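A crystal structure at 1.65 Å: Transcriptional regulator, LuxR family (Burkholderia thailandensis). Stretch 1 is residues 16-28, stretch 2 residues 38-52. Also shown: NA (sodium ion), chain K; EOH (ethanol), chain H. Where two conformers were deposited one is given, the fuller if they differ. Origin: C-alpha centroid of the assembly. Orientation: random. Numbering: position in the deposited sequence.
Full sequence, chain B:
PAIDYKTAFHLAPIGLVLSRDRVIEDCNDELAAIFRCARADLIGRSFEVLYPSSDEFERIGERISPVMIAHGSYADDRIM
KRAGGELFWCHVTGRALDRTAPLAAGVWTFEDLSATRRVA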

# COMPACT_ATOMS: atom_id res chain seq x y z
N LEU B 16 -1.76 -6.79 -2.35
CA LEU B 16 -1.41 -7.14 -0.95
C LEU B 16 -1.24 -8.64 -0.83
O LEU B 16 -1.95 -9.44 -1.48
CB LEU B 16 -2.51 -6.72 0.03
CG LEU B 16 -2.80 -5.23 0.11
CD1 LEU B 16 -4.01 -5.02 1.01
CD2 LEU B 16 -1.59 -4.48 0.63
N VAL B 17 -0.33 -9.05 0.05
CA VAL B 17 -0.07 -10.49 0.30
C VAL B 17 0.10 -10.69 1.77
O VAL B 17 0.81 -9.93 2.42
CB VAL B 17 1.26 -11.00 -0.39
CG1 VAL B 17 1.70 -12.39 0.15
CG2 VAL B 17 1.12 -11.03 -1.91
N LEU B 18 -0.56 -11.73 2.31
CA LEU B 18 -0.21 -12.29 3.63
C LEU B 18 0.69 -13.49 3.35
O LEU B 18 0.28 -14.40 2.65
CB LEU B 18 -1.48 -12.71 4.40
CG LEU B 18 -2.60 -11.69 4.40
CD1 LEU B 18 -3.82 -12.20 5.21
CD2 LEU B 18 -2.08 -10.36 4.97
N SER B 19 1.95 -13.42 3.80
CA SER B 19 2.95 -14.44 3.43
C SER B 19 3.33 -15.30 4.63
O SER B 19 3.00 -15.00 5.80
CB SER B 19 4.20 -13.77 2.86
OG SER B 19 4.93 -13.14 3.93
N ARG B 20 4.01 -16.40 4.31
CA ARG B 20 4.68 -17.22 5.33
C ARG B 20 5.78 -17.98 4.61
O ARG B 20 5.52 -18.64 3.60
CB ARG B 20 3.69 -18.16 6.03
CG ARG B 20 4.30 -18.96 7.14
CD ARG B 20 3.24 -19.33 8.18
NE ARG B 20 2.24 -20.32 7.75
CZ ARG B 20 2.40 -21.27 6.83
NH1 ARG B 20 1.40 -22.10 6.57
NH2 ARG B 20 3.53 -21.40 6.15
N ASP B 21 7.01 -17.84 5.11
CA ASP B 21 8.20 -18.46 4.50
C ASP B 21 8.30 -18.26 2.97
O ASP B 21 8.63 -19.18 2.21
CB ASP B 21 8.25 -19.93 4.88
CG ASP B 21 8.20 -20.13 6.38
OD1 ASP B 21 8.69 -19.24 7.13
OD2 ASP B 21 7.68 -21.17 6.82
N ARG B 22 8.03 -17.02 2.56
CA ARG B 22 8.13 -16.58 1.17
C ARG B 22 7.11 -17.26 0.26
O ARG B 22 7.32 -17.34 -0.95
CB ARG B 22 9.56 -16.68 0.59
CG ARG B 22 10.67 -16.15 1.52
CD ARG B 22 12.00 -16.12 0.80
NE ARG B 22 12.07 -14.97 -0.11
CZ ARG B 22 13.08 -14.74 -0.95
NH1 ARG B 22 13.06 -13.66 -1.74
NH2 ARG B 22 14.09 -15.58 -1.00
N VAL B 23 6.03 -17.78 0.87
CA VAL B 23 4.90 -18.31 0.14
C VAL B 23 3.69 -17.38 0.34
O VAL B 23 3.46 -16.86 1.44
CB VAL B 23 4.55 -19.72 0.61
CG1 VAL B 23 3.28 -20.25 -0.12
CG2 VAL B 23 5.75 -20.64 0.33
N ILE B 24 2.93 -17.16 -0.73
CA ILE B 24 1.72 -16.34 -0.66
C ILE B 24 0.59 -17.16 -0.02
O ILE B 24 0.13 -18.12 -0.61
CB ILE B 24 1.27 -15.94 -2.05
CG1 ILE B 24 2.33 -15.06 -2.75
CG2 ILE B 24 -0.12 -15.28 -2.00
CD1 ILE B 24 1.96 -14.77 -4.24
N GLU B 25 0.17 -16.79 1.19
CA GLU B 25 -0.93 -17.50 1.86
C GLU B 25 -2.29 -16.89 1.52
O GLU B 25 -3.31 -17.60 1.47
CB GLU B 25 -0.71 -17.56 3.37
CG GLU B 25 0.64 -18.11 3.76
CD GLU B 25 0.71 -19.61 3.67
OE1 GLU B 25 0.60 -20.26 4.72
OE2 GLU B 25 0.87 -20.15 2.56
N ASP B 26 -2.30 -15.58 1.26
CA ASP B 26 -3.51 -14.91 0.81
C ASP B 26 -3.09 -13.70 0.02
O ASP B 26 -1.99 -13.19 0.21
CB ASP B 26 -4.40 -14.53 2.00
CG ASP B 26 -5.83 -14.20 1.60
OD1 ASP B 26 -6.23 -14.37 0.42
OD2 ASP B 26 -6.60 -13.78 2.49
N CYS B 27 -3.95 -13.28 -0.91
CA CYS B 27 -3.65 -12.09 -1.68
C CYS B 27 -4.96 -11.51 -2.19
O CYS B 27 -6.03 -12.13 -2.12
CB CYS B 27 -2.67 -12.38 -2.86
SG CYS B 27 -3.40 -13.30 -4.27
N ASN B 28 -4.87 -10.30 -2.70
CA ASN B 28 -6.04 -9.65 -3.25
C ASN B 28 -6.08 -9.67 -4.79
O ASN B 28 -5.10 -10.10 -5.46
CB ASN B 28 -6.22 -8.22 -2.68
CG ASN B 28 -5.10 -7.26 -3.04
OD1 ASN B 28 -4.18 -7.58 -3.81
ND2 ASN B 28 -5.18 -6.06 -2.48
N ALA B 38 -5.01 -15.36 -12.10
CA ALA B 38 -6.09 -15.41 -11.10
C ALA B 38 -5.52 -15.51 -9.69
O ALA B 38 -4.41 -15.99 -9.49
CB ALA B 38 -6.98 -16.58 -11.37
N ARG B 39 -6.30 -15.07 -8.70
CA ARG B 39 -5.88 -15.24 -7.31
C ARG B 39 -5.56 -16.70 -7.01
O ARG B 39 -4.58 -17.01 -6.33
CB ARG B 39 -6.97 -14.77 -6.34
CG ARG B 39 -7.13 -13.27 -6.18
CD ARG B 39 -8.08 -12.97 -4.99
NE ARG B 39 -7.75 -13.76 -3.80
CZ ARG B 39 -8.62 -14.48 -3.10
NH1 ARG B 39 -9.90 -14.51 -3.44
NH2 ARG B 39 -8.20 -15.17 -2.04
N ALA B 40 -6.38 -17.61 -7.55
CA ALA B 40 -6.17 -19.05 -7.40
C ALA B 40 -4.78 -19.48 -7.88
O ALA B 40 -4.23 -20.45 -7.37
CB ALA B 40 -7.24 -19.83 -8.13
N ASP B 41 -4.23 -18.78 -8.88
CA ASP B 41 -2.88 -19.10 -9.38
C ASP B 41 -1.79 -18.73 -8.38
O ASP B 41 -0.69 -19.27 -8.44
CB ASP B 41 -2.59 -18.43 -10.73
CG ASP B 41 -3.51 -18.93 -11.86
OD1 ASP B 41 -3.70 -20.16 -12.01
OD2 ASP B 41 -4.04 -18.07 -12.59
N LEU B 42 -2.10 -17.81 -7.47
CA LEU B 42 -1.10 -17.25 -6.56
C LEU B 42 -1.16 -17.84 -5.17
O LEU B 42 -0.15 -17.86 -4.46
CB LEU B 42 -1.19 -15.72 -6.52
CG LEU B 42 -0.75 -15.03 -7.82
CD1 LEU B 42 -1.29 -13.63 -7.92
CD2 LEU B 42 0.77 -15.04 -7.87
N ILE B 43 -2.34 -18.27 -4.75
CA ILE B 43 -2.48 -18.84 -3.42
C ILE B 43 -1.65 -20.12 -3.27
O ILE B 43 -1.85 -21.11 -3.99
CB ILE B 43 -3.95 -19.12 -3.09
CG1 ILE B 43 -4.76 -17.83 -3.19
CG2 ILE B 43 -4.08 -19.78 -1.71
CD1 ILE B 43 -4.33 -16.76 -2.23
N GLY B 44 -0.72 -20.08 -2.33
CA GLY B 44 0.14 -21.21 -2.06
C GLY B 44 1.30 -21.26 -3.03
O GLY B 44 1.97 -22.26 -3.13
N ARG B 45 1.52 -20.16 -3.75
CA ARG B 45 2.66 -20.04 -4.66
C ARG B 45 3.86 -19.40 -3.96
O ARG B 45 3.68 -18.38 -3.25
CB ARG B 45 2.24 -19.21 -5.90
CG ARG B 45 3.14 -19.42 -7.10
CD ARG B 45 2.92 -20.80 -7.76
NE ARG B 45 1.75 -20.75 -8.62
CZ ARG B 45 1.57 -21.47 -9.73
NH1 ARG B 45 2.50 -22.33 -10.17
NH2 ARG B 45 0.45 -21.34 -10.41
N SER B 46 5.05 -19.99 -4.12
CA SER B 46 6.30 -19.30 -3.70
C SER B 46 6.43 -17.95 -4.42
O SER B 46 6.13 -17.86 -5.61
CB SER B 46 7.54 -20.13 -4.01
OG SER B 46 8.71 -19.38 -3.66
N PHE B 47 6.86 -16.91 -3.71
CA PHE B 47 7.23 -15.64 -4.35
C PHE B 47 8.22 -15.85 -5.49
O PHE B 47 8.29 -15.04 -6.40
CB PHE B 47 7.87 -14.72 -3.34
CG PHE B 47 6.91 -13.96 -2.48
CD1 PHE B 47 5.84 -13.23 -3.04
CD2 PHE B 47 7.14 -13.87 -1.13
CE1 PHE B 47 4.99 -12.47 -2.21
CE2 PHE B 47 6.30 -13.11 -0.29
CZ PHE B 47 5.23 -12.42 -0.84
N GLU B 48 8.99 -16.95 -5.46
CA GLU B 48 10.04 -17.19 -6.50
C GLU B 48 9.53 -17.02 -7.94
O GLU B 48 10.25 -16.56 -8.84
CB GLU B 48 10.61 -18.61 -6.30
CG GLU B 48 11.76 -19.07 -7.25
CD GLU B 48 12.23 -20.51 -6.94
OE1 GLU B 48 13.26 -20.94 -7.50
OE2 GLU B 48 11.56 -21.23 -6.15
N VAL B 49 8.27 -17.40 -8.16
CA VAL B 49 7.69 -17.38 -9.51
C VAL B 49 7.44 -15.95 -10.04
O VAL B 49 7.24 -15.75 -11.23
CB VAL B 49 6.42 -18.29 -9.64
CG1 VAL B 49 6.77 -19.71 -9.32
CG2 VAL B 49 5.24 -17.81 -8.77
N LEU B 50 7.44 -14.98 -9.13
CA LEU B 50 7.13 -13.60 -9.45
C LEU B 50 8.42 -12.89 -9.82
O LEU B 50 8.38 -11.79 -10.32
CB LEU B 50 6.46 -12.89 -8.27
CG LEU B 50 5.20 -13.49 -7.65
CD1 LEU B 50 4.83 -12.69 -6.40
CD2 LEU B 50 4.03 -13.57 -8.63
N TYR B 51 9.57 -13.51 -9.53
CA TYR B 51 10.87 -12.92 -9.85
C TYR B 51 11.31 -13.29 -11.27
O TYR B 51 10.86 -14.30 -11.83
CB TYR B 51 11.93 -13.38 -8.83
CG TYR B 51 11.83 -12.70 -7.48
CD1 TYR B 51 12.50 -11.49 -7.24
CD2 TYR B 51 11.03 -13.24 -6.46
CE1 TYR B 51 12.41 -10.83 -5.99
CE2 TYR B 51 10.93 -12.58 -5.21
CZ TYR B 51 11.61 -11.38 -4.99
OH TYR B 51 11.51 -10.75 -3.78
N PRO B 52 12.20 -12.48 -11.86
CA PRO B 52 12.67 -12.75 -13.22
C PRO B 52 13.35 -14.10 -13.30
O PRO B 52 13.32 -14.74 -14.36
CB PRO B 52 13.70 -11.64 -13.45
CG PRO B 52 13.21 -10.50 -12.56
CD PRO B 52 12.76 -11.23 -11.32
NA NA K . 7.26 -14.59 3.99
C1 EOH H . 9.93 -11.97 -0.76
C2 EOH H . 10.26 -12.98 0.30
O EOH H . 10.73 -12.16 -1.89
O HOH W 1 9.13 -19.87 -1.21
O HOH W 2 8.75 -13.03 2.37

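Along the first strand, side chains alternate between the second stretch and the opposite direction. Leu16 is out of its reach and Leu18 points away, whereas Val17 and Ser19 point toward it. Val17, a compact branched residue, brings its CG1 to 3.7 Å from Phe47 CZ. Ser19 places its CB 3.8 Å from Phe47 CE2; being small and polar, it can border the ring and still offer its OG to the sodium ion, at 2.8 Å.

A type I' turn from Arg20 to Val23 then reverses the chain. Arg20 and Asp21, both exposed, point away, as suits charged residues. Arg22, at the turn, has a positive phi, and its backbone N faces the sodium ion at 2.9 Å. Its carbonyl serves the second stretch instead: Phe47 N donates to Arg22 O at 2.8 Å and a nearly straight 169°. The long side chain reaches the neighbourhood of Tyr51, where an ethanol molecule joins the two: Arg22 NH1 donates to the ethanol O at 2.8 Å, and Tyr51 OH is 2.5 Å from that same ethanol O, a very short hydrogen bond.

Val23 forms a single beta bridge with Ser46, their CA atoms 4.2 Å apart. CA-to-CB of Val23 points away overall, yet Val23 CG1 lies 3.7 Å from Gly44 C, against the type II turn from Leu42 to Arg45. Gly44 has phi 82°, a value that favours glycine.

Ile24 is the centre of the apolar contact. Its backbone is held at both polar atoms: Ile24 N donates to Arg45 O (2.9 Å, 179°), and Gly44 N donates to Ile24 O (2.7 Å). The side chain points toward the other stretch: Ile24 CD1 lies 3.8 Å from Leu42 CD2 and 4.2 Å from Leu50 CD1, and Ile24 CG1 3.8 Å from Phe47 CE1. A beta-branched hydrocarbon, long enough to reach several apolar neighbours, suits this buried site.

The chain turns a corner at Glu25. Asp26 then supplies a carboxylate for Arg39: Asp26 OD1 and Arg39 NH2 form a salt bridge at 3.3 Å, whose hydrogen bond is weak. Arg39 NE also donates weakly to Cys27 O at 2.9 Å, so one guanidinium serves two successive residues. The buried Cys27 SG packs 4.0 Å from Leu42 CB and 4.1 Å from Ile43 CD1, an apolar role for a thiol. Asn28 points away and caps the following helix.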